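Local coordinates for protein perosamine synthetase (Caulobacter crescentus, PDB 3BN1) that makes GDP-perosamine for the bacterial O-antigen by transferring the amino group of L-glutamate to GDP-4-keto-6-deoxy-D-mannose with the help of pyridoxal 5'-phosphate, at residues A[87-92]-A[324-329]; A[105-110]-A[337-342]; A[156-161]-A[174-179]. All coordinates share one frame; numbering follows the deposited sequence.

Interaction 1. Residues A[87-92]-A[324-329]; sequences TYIASA and HIMPPY. With AKG (2-oxoglutaric acid), chain G.
The phenol ring of Y329 pushes in against A92 and I89, and this is the tight part of the contact. A92 CB sits over one ring face, 4.0 Å from the centroid of the Y329 ring and 25° off the normal, a CH-pi contact in which a methyl is small enough for the ring to lie close to the helix. I89 meets the same ring at its edge, with CG1 near the ring plane and 3.8 Å from Y329 CE2. CG1 of I89 is anti to the backbone N (chi1 -160°), and its extended branch carries CD1 on toward P328 and M326. There the fit is looser: I89 CD1 lies 4.3 Å from P328 CG and 4.4 Å from M326 CE, and P328 is partly exposed. Tyrosine suits its place because its hydroxyl, deep in the protein, bonds to N93 OD1 and T96 OG1. On the other side of 87-92, Y88 faces the 2-oxoglutarate, whose C4 lies 3.6 Å from Y88 CZ; the ligand passes over one ring face. No hydrogen bond joins the two segments. F225 of the second subunit packs on I89 and P328, so the contact borders the dimer interface. The loop between strand 317-318 and helix 338-346 is thereby laid against the start of helix 90-98, which leads into strand 101-105.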
loop_
_atom_site.group_PDB
_atom_site.type_symbol
_atom_site.label_atom_id
_atom_site.label_comp_id
_atom_site.label_asym_id
_atom_site.label_seq_id
_atom_site.Cartn_x
_atom_site.Cartn_y
_atom_site.Cartn_z
ATOM N N THR A 87 21.267 -6.109 -1.406
ATOM C CA THR A 87 19.868 -6.356 -0.981
ATOM C C THR A 87 18.925 -5.795 -2.054
ATOM O O THR A 87 19.357 -5.072 -2.977
ATOM C CB THR A 87 19.507 -5.728 0.402
ATOM O OG1 THR A 87 18.161 -6.079 0.776
ATOM C CG2 THR A 87 19.597 -4.205 0.399
ATOM N N TYR A 88 17.641 -6.057 -1.852
ATOM C CA TYR A 88 16.606 -5.497 -2.693
ATOM C C TYR A 88 16.434 -4.039 -2.196
ATOM O O TYR A 88 16.517 -3.729 -1.014
ATOM C CB TYR A 88 15.305 -6.284 -2.538
ATOM C CG TYR A 88 14.265 -5.638 -3.403
ATOM C CD1 TYR A 88 14.443 -5.569 -4.793
ATOM C CD2 TYR A 88 13.140 -5.047 -2.811
ATOM C CE1 TYR A 88 13.473 -5.028 -5.579
ATOM C CE2 TYR A 88 12.179 -4.500 -3.580
ATOM C CZ TYR A 88 12.375 -4.441 -4.937
ATOM O OH TYR A 88 11.424 -3.806 -5.683
ATOM N N ILE A 89 16.233 -3.126 -3.135
ATOM C CA ILE A 89 16.312 -1.735 -2.833
ATOM C C ILE A 89 15.324 -1.213 -1.826
ATOM O O ILE A 89 15.579 -0.154 -1.220
ATOM C CB ILE A 89 16.118 -0.908 -4.072
ATOM C CG1 ILE A 89 16.690 0.505 -3.870
ATOM C CG2 ILE A 89 14.650 -1.010 -4.489
ATOM C CD1 ILE A 89 16.823 1.289 -5.201
ATOM N N ALA A 90 14.221 -1.957 -1.648
ATOM C CA ALA A 90 13.214 -1.582 -0.672
ATOM C C ALA A 90 13.855 -1.496 0.707
ATOM O O ALA A 90 13.404 -0.659 1.512
ATOM C CB ALA A 90 12.005 -2.561 -0.681
ATOM N N SER A 91 14.939 -2.246 0.957
ATOM C CA SER A 91 15.553 -2.207 2.281
ATOM C C SER A 91 16.037 -0.801 2.600
ATOM O O SER A 91 15.969 -0.316 3.748
ATOM C CB SER A 91 16.803 -3.110 2.332
ATOM O OG SER A 91 16.447 -4.414 1.940
ATOM N N ALA A 92 16.701 -0.225 1.611
ATOM C CA ALA A 92 17.284 1.114 1.794
ATOM C C ALA A 92 16.206 2.137 1.630
ATOM O O ALA A 92 16.235 3.143 2.339
ATOM C CB ALA A 92 18.399 1.353 0.735
ATOM N N HIS A 324 24.912 0.877 -3.819
ATOM C CA HIS A 324 25.862 1.953 -4.077
ATOM C C HIS A 324 26.236 2.039 -5.548
ATOM O O HIS A 324 27.004 2.912 -5.948
ATOM C CB HIS A 324 27.114 1.861 -3.077
ATOM C CG HIS A 324 28.065 0.745 -3.387
ATOM N ND1 HIS A 324 27.715 -0.581 -3.221
ATOM C CD2 HIS A 324 29.304 0.736 -3.952
ATOM C CE1 HIS A 324 28.708 -1.354 -3.633
ATOM N NE2 HIS A 324 29.685 -0.580 -4.086
ATOM N N ILE A 325 25.773 1.092 -6.362
ATOM C CA ILE A 325 26.188 1.190 -7.759
ATOM C C ILE A 325 24.999 1.667 -8.560
ATOM O O ILE A 325 25.104 1.791 -9.761
ATOM C CB ILE A 325 26.795 -0.067 -8.432
ATOM C CG1 ILE A 325 25.728 -1.129 -8.670
ATOM C CG2 ILE A 325 27.857 -0.681 -7.580
ATOM C CD1 ILE A 325 26.197 -2.345 -9.581
ATOM N N MET A 326 23.876 1.946 -7.915
ATOM C CA MET A 326 22.761 2.456 -8.690
ATOM C C MET A 326 22.539 3.925 -8.354
ATOM O O MET A 326 22.910 4.326 -7.271
ATOM C CB MET A 326 21.512 1.601 -8.505
ATOM C CG MET A 326 21.681 0.230 -9.115
ATOM S SD MET A 326 20.209 -0.709 -8.991
ATOM C CE MET A 326 20.048 -0.966 -7.239
ATOM N N PRO A 327 21.914 4.713 -9.244
ATOM C CA PRO A 327 21.770 6.147 -9.016
ATOM C C PRO A 327 21.277 6.612 -7.657
ATOM O O PRO A 327 21.819 7.537 -7.055
ATOM C CB PRO A 327 20.801 6.569 -10.113
ATOM C CG PRO A 327 21.120 5.610 -11.246
ATOM C CD PRO A 327 21.504 4.324 -10.606
ATOM N N PRO A 328 20.229 5.993 -7.145
ATOM C CA PRO A 328 19.740 6.531 -5.891
ATOM C C PRO A 328 20.726 6.480 -4.723
ATOM O O PRO A 328 20.639 7.320 -3.840
ATOM C CB PRO A 328 18.428 5.786 -5.635
ATOM C CG PRO A 328 18.193 5.009 -6.753
ATOM C CD PRO A 328 19.344 4.947 -7.690
ATOM N N TYR A 329 21.650 5.523 -4.685
ATOM C CA TYR A 329 22.513 5.376 -3.514
ATOM C C TYR A 329 23.993 5.425 -3.814
ATOM O O TYR A 329 24.839 5.084 -2.985
ATOM C CB TYR A 329 22.179 4.043 -2.818
ATOM C CG TYR A 329 20.770 4.152 -2.241
ATOM C CD1 TYR A 329 20.465 5.127 -1.274
ATOM C CD2 TYR A 329 19.731 3.352 -2.725
ATOM C CE1 TYR A 329 19.120 5.311 -0.858
ATOM C CE2 TYR A 329 18.415 3.523 -2.302
ATOM C CZ TYR A 329 18.115 4.514 -1.372
ATOM O OH TYR A 329 16.846 4.720 -0.907
HETATM C C1 AKG G . 12.093 -9.556 -6.832
HETATM O O1 AKG G . 11.949 -9.246 -8.046
HETATM O O2 AKG G . 12.817 -10.523 -6.490
HETATM C C2 AKG G . 11.389 -8.783 -5.790
HETATM O O5 AKG G . 11.432 -9.154 -4.633
HETATM C C3 AKG G . 10.671 -7.522 -6.223
HETATM C C4 AKG G . 9.851 -6.939 -5.093
HETATM C C5 AKG G . 8.837 -5.990 -5.674
HETATM O O3 AKG G . 8.099 -5.363 -4.868
HETATM O O4 AKG G . 8.780 -5.788 -7.037
#

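Interaction 2. Residues A[105-110]-A[337-342]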
loop_
_atom_site.group_PDB
_atom_site.type_symbol
_atom_site.label_atom_id
_atom_site.label_comp_id
_atom_site.label_asym_id
_atom_site.label_seq_id
_atom_site.Cartn_x
_atom_site.Cartn_y
_atom_site.Cartn_z
ATOM N N VAL A 105 26.800 -1.537 4.476
ATOM C CA VAL A 105 27.783 -2.507 4.993
ATOM C C VAL A 105 27.925 -3.683 3.983
ATOM O O VAL A 105 26.981 -4.007 3.225
ATOM C CB VAL A 105 27.370 -3.061 6.393
ATOM C CG1 VAL A 105 26.025 -3.837 6.299
ATOM C CG2 VAL A 105 28.506 -3.910 6.954
ATOM N N ASP A 106 29.127 -4.268 3.936
ATOM C CA ASP A 106 29.458 -5.334 2.990
ATOM C C ASP A 106 28.901 -6.612 3.563
ATOM O O ASP A 106 28.502 -6.641 4.717
ATOM C CB ASP A 106 30.978 -5.524 2.881
ATOM C CG ASP A 106 31.410 -5.897 1.509
ATOM O OD1 ASP A 106 30.518 -6.203 0.697
ATOM O OD2 ASP A 106 32.625 -5.896 1.237
ATOM N N ASN A 107 28.844 -7.651 2.737
ATOM C CA ASN A 107 28.338 -8.967 3.124
ATOM C C ASN A 107 29.414 -10.034 3.040
ATOM O O ASN A 107 30.531 -9.782 2.571
ATOM C CB ASN A 107 27.255 -9.458 2.148
ATOM C CG ASN A 107 27.683 -9.374 0.693
ATOM O OD1 ASN A 107 27.639 -8.294 0.130
ATOM N ND2 ASN A 107 27.920 -10.495 0.039
ATOM N N ASP A 108 29.021 -11.236 3.467
ATOM C CA ASP A 108 29.876 -12.408 3.452
ATOM C C ASP A 108 29.898 -12.901 2.017
ATOM O O ASP A 108 28.858 -12.925 1.322
ATOM C CB ASP A 108 29.243 -13.478 4.344
ATOM C CG ASP A 108 30.083 -14.775 4.442
ATOM O OD1 ASP A 108 30.895 -14.917 5.384
ATOM O OD2 ASP A 108 29.896 -15.690 3.620
ATOM N N PRO A 109 31.079 -13.316 1.587
ATOM C CA PRO A 109 31.236 -13.802 0.216
ATOM C C PRO A 109 30.547 -15.137 -0.078
ATOM O O PRO A 109 30.357 -15.505 -1.251
ATOM C CB PRO A 109 32.742 -13.966 0.084
ATOM C CG PRO A 109 33.176 -14.215 1.535
ATOM C CD PRO A 109 32.370 -13.218 2.288
ATOM N N ARG A 110 30.200 -15.839 1.003
ATOM C CA ARG A 110 29.634 -17.169 0.914
ATOM C C ARG A 110 28.154 -17.253 1.114
ATOM O O ARG A 110 27.441 -17.868 0.337
ATOM C CB ARG A 110 30.356 -18.076 1.903
ATOM C CG ARG A 110 31.624 -18.636 1.260
ATOM C CD ARG A 110 32.299 -19.786 2.072
ATOM N NE ARG A 110 32.168 -19.495 3.502
ATOM C CZ ARG A 110 32.286 -20.350 4.515
ATOM N NH1 ARG A 110 32.619 -21.636 4.334
ATOM N NH2 ARG A 110 32.081 -19.856 5.734
ATOM N N LEU A 337 33.020 -2.021 0.220
ATOM C CA LEU A 337 31.821 -2.744 -0.286
ATOM C C LEU A 337 32.210 -3.710 -1.424
ATOM O O LEU A 337 31.412 -4.108 -2.284
ATOM C CB LEU A 337 30.710 -1.791 -0.748
ATOM C CG LEU A 337 30.217 -0.898 0.403
ATOM C CD1 LEU A 337 29.408 0.222 -0.201
ATOM C CD2 LEU A 337 29.438 -1.671 1.569
ATOM N N LYS A 338 33.471 -4.128 -1.373
ATOM C CA LYS A 338 34.003 -4.969 -2.426
ATOM C C LYS A 338 33.350 -6.343 -2.573
ATOM O O LYS A 338 33.246 -6.842 -3.684
ATOM C CB LYS A 338 35.537 -5.001 -2.328
ATOM C CG LYS A 338 36.163 -3.599 -2.571
ATOM C CD LYS A 338 37.662 -3.434 -2.202
ATOM C CE LYS A 338 38.592 -3.342 -3.428
ATOM N NZ LYS A 338 37.868 -3.008 -4.699
ATOM N N ILE A 339 32.933 -6.970 -1.471
ATOM C CA ILE A 339 32.337 -8.299 -1.592
ATOM C C ILE A 339 30.993 -8.149 -2.278
ATOM O O ILE A 339 30.707 -8.876 -3.227
ATOM C CB ILE A 339 32.160 -9.107 -0.285
ATOM C CG1 ILE A 339 33.466 -9.310 0.492
ATOM C CG2 ILE A 339 31.641 -10.506 -0.648
ATOM C CD1 ILE A 339 34.605 -9.883 -0.387
ATOM N N ALA A 340 30.206 -7.155 -1.861
ATOM C CA ALA A 340 28.890 -6.941 -2.484
ATOM C C ALA A 340 29.041 -6.720 -4.022
ATOM O O ALA A 340 28.262 -7.227 -4.836
ATOM C CB ALA A 340 28.229 -5.693 -1.831
ATOM N N GLU A 341 30.045 -5.948 -4.423
ATOM C CA GLU A 341 30.277 -5.697 -5.857
ATOM C C GLU A 341 30.591 -6.968 -6.619
ATOM O O GLU A 341 30.029 -7.199 -7.709
ATOM C CB GLU A 341 31.441 -4.729 -6.046
ATOM C CG GLU A 341 31.088 -3.281 -5.652
ATOM C CD GLU A 341 32.324 -2.443 -5.412
ATOM O OE1 GLU A 341 33.445 -2.851 -5.809
ATOM O OE2 GLU A 341 32.179 -1.415 -4.741
ATOM N N ALA A 342 31.462 -7.810 -6.023
ATOM C CA ALA A 342 31.870 -9.106 -6.623
ATOM C C ALA A 342 30.650 -10.033 -6.774
ATOM O O ALA A 342 30.412 -10.647 -7.822
ATOM C CB ALA A 342 32.943 -9.818 -5.693
HETATM O O HOH W 1 34.955 -4.715 1.218
#
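The carboxylate of D106 meets the first turn of the helix that begins at K338, using both of its oxygens. D106 OD1 takes the N-H of A340, with A340 N at 2.7 Å, and D106 OD2 that of I339, with I339 N at 2.9 Å, the second bond being the straighter (162° at the hydrogen against 147°). Each oxygen offers its syn lone pair, so the carboxylate grips two successive amides like a fork. First-turn amides have no carbonyl one turn earlier to bond to, and an aspartate from a distant loop supplies the acceptors here; the positive end of the helix dipole would be expected to favour its negative charge. K338 N, 3.3 Å from D106 OD2 at a poor angle, is served instead by a water that accepts from it at 3.0 Å and donates to that same oxygen. D106 OD1 also receives a weak bond from N107 N.

The N107 amide settles its own loop: ND2 donates to D108 O at 2.9 Å, from above the carbonyl plane, while OD1 rests against the CA and CB of A340. Alanine keeps this side of the helix slim enough for such an approach. D108 OD2 accepts from R110 N, forming an Asx turn, and also from T111 N. Apolar contacts complete the join. I339 CG2, placed anti to the backbone N, reaches P109 CB at 3.7 Å, and L337 CD2 lies against the backbone between V105 and D106. L337, whose side chain cannot accept a bond, occupies the N-cap position. The arrangement is that of a helix N-terminus whose first-turn amides are bound by an aspartate carboxylate from a loop far off in sequence, the loop leaving strand 101-105, outermost in the large sheet of this chain.

Interaction 3. Residues A[156-161]-A[174-179]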
loop_
_atom_site.group_PDB
_atom_site.type_symbol
_atom_site.label_atom_id
_atom_site.label_comp_id
_atom_site.label_asym_id
_atom_site.label_seq_id
_atom_site.Cartn_x
_atom_site.Cartn_y
_atom_site.Cartn_z
ATOM N N VAL A 156 17.394 -3.729 16.135
ATOM C CA VAL A 156 17.711 -4.596 15.018
ATOM C C VAL A 156 16.370 -4.872 14.354
ATOM O O VAL A 156 15.382 -5.192 15.007
ATOM C CB VAL A 156 18.402 -5.934 15.471
ATOM C CG1 VAL A 156 18.637 -6.896 14.279
ATOM C CG2 VAL A 156 19.736 -5.643 16.144
ATOM N N ILE A 157 16.325 -4.736 13.037
ATOM C CA ILE A 157 15.095 -5.070 12.380
ATOM C C ILE A 157 15.456 -6.031 11.268
ATOM O O ILE A 157 16.278 -5.722 10.391
ATOM C CB ILE A 157 14.415 -3.841 11.761
ATOM C CG1 ILE A 157 13.301 -4.309 10.816
ATOM C CG2 ILE A 157 15.478 -2.897 11.114
ATOM C CD1 ILE A 157 12.652 -3.214 9.997
ATOM N N GLU A 158 14.885 -7.225 11.312
ATOM C CA GLU A 158 15.219 -8.183 10.248
ATOM C C GLU A 158 14.375 -7.913 8.987
ATOM O O GLU A 158 13.108 -7.882 9.005
ATOM C CB GLU A 158 14.849 -9.594 10.661
ATOM C CG GLU A 158 15.388 -10.161 12.019
ATOM C CD GLU A 158 14.584 -11.469 12.384
ATOM O OE1 GLU A 158 14.577 -12.410 11.535
ATOM O OE2 GLU A 158 13.907 -11.508 13.460
ATOM N N ASP A 159 15.062 -7.760 7.869
ATOM C CA ASP A 159 14.308 -7.743 6.606
ATOM C C ASP A 159 14.229 -9.236 6.286
ATOM O O ASP A 159 15.165 -9.843 5.711
ATOM C CB ASP A 159 15.050 -7.066 5.463
ATOM C CG ASP A 159 14.192 -6.986 4.218
ATOM O OD1 ASP A 159 13.125 -7.659 4.154
ATOM O OD2 ASP A 159 14.550 -6.197 3.314
ATOM N N ALA A 160 13.142 -9.879 6.690
ATOM C CA ALA A 160 13.042 -11.332 6.465
ATOM C C ALA A 160 12.205 -11.673 5.245
ATOM O O ALA A 160 11.641 -12.775 5.182
ATOM C CB ALA A 160 12.446 -12.009 7.701
ATOM N N ALA A 161 12.081 -10.728 4.309
ATOM C CA ALA A 161 11.256 -10.912 3.086
ATOM C C ALA A 161 11.435 -12.220 2.343
ATOM O O ALA A 161 10.513 -12.685 1.696
ATOM C CB ALA A 161 11.451 -9.719 2.044
ATOM N N GLY A 174 12.122 -13.751 11.979
ATOM C CA GLY A 174 11.054 -12.927 12.483
ATOM C C GLY A 174 11.042 -12.792 13.990
ATOM O O GLY A 174 10.459 -11.822 14.493
ATOM N N SER A 175 11.703 -13.704 14.704
ATOM C CA SER A 175 11.677 -13.653 16.184
ATOM C C SER A 175 12.969 -13.121 16.745
ATOM O O SER A 175 13.111 -13.105 17.987
ATOM C CB SER A 175 11.532 -15.078 16.801
ATOM O OG SER A 175 12.547 -15.943 16.317
ATOM N N LEU A 176 13.921 -12.822 15.841
ATOM C CA LEU A 176 15.282 -12.463 16.252
ATOM C C LEU A 176 15.577 -11.014 16.605
ATOM O O LEU A 176 16.306 -10.768 17.556
ATOM C CB LEU A 176 16.316 -12.918 15.200
ATOM C CG LEU A 176 16.213 -14.394 14.877
ATOM C CD1 LEU A 176 16.452 -14.601 13.408
ATOM C CD2 LEU A 176 17.168 -15.236 15.762
ATOM N N GLY A 177 15.109 -10.052 15.817
ATOM C CA GLY A 177 15.419 -8.651 16.178
ATOM C C GLY A 177 14.314 -8.023 17.068
ATOM O O GLY A 177 13.514 -8.694 17.725
ATOM N N ASP A 178 14.256 -6.700 17.101
ATOM C CA ASP A 178 13.201 -6.019 17.801
ATOM C C ASP A 178 11.910 -6.240 17.037
ATOM O O ASP A 178 10.805 -6.365 17.619
ATOM C CB ASP A 178 13.648 -4.575 17.899
ATOM C CG ASP A 178 14.844 -4.457 18.859
ATOM O OD1 ASP A 178 14.621 -4.549 20.106
ATOM O OD2 ASP A 178 15.999 -4.286 18.385
ATOM N N CYS A 179 12.038 -6.313 15.712
ATOM C CA CYS A 179 10.854 -6.619 14.911
ATOM C C CYS A 179 11.413 -7.140 13.607
ATOM O O CYS A 179 12.640 -7.287 13.447
ATOM C CB CYS A 179 9.944 -5.408 14.663
ATOM S SG CYS A 179 10.869 -4.016 13.914
#
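V156, I157 and E158 run parallel to the chain entering C179, with a bridge between I157 and C179 and backbone bonds from D178 N to V156 O and from E158 N to C179 O (3.1 Å). Just before strand 179-183 the side chain of D178 continues the pairing: its OD2 accepts from V156 N at 2.7 Å through the anti lone pair. E158 reaches the loop with a chain extended beyond CG. E158 OE1 receives G174 N almost straight (2.8 Å, 172°), whereas E158 OE2 receives L176 N at 2.7 Å and G177 N at 3.0 Å, both from the same face of the carboxylate. One buried carboxylate thus holds three loop amides, and OE1 also bonds H134 NE2. L176 crosses the glutamate at about a right angle, its CD1 3.4 Å from E158 OE1. Glycine suits 174, where the backbone angles would jam a side chain against the preceding carbonyl, and 177, where a CB would clash with V156 O. Across the bridge, I157 CG1 touches C179 SG at 3.9 Å. On this face helix 62-72 packs on I157 and C179; V156 and L176 meet helix 142-151, and strand 155-159 lies between strands 127-130 and 179-183.

In the fold
Interactions 1 and 2 cross along the chain and touch in space: H324 NE2 lies 2.7 Å from E341 OE2, a probable hydrogen bond, and H324 CG packs on L337 CD1. Together they fix the loop and helix of 324-342 to the 87-110 region at two places whose centres are 14 Å apart. Interaction 3 is nested inside the loops closed by both. It meets interaction 1 through S91 OG and D159 OD2, 2.9 Å apart, whereas its nearest atoms to interaction 2 are about 11 Å away. The active site links 1 and 3: Y88 borders the 2-oxoglutarate, and D159 OD2 also lies close to N1 of the pyridoxal-modified lysine at position 188.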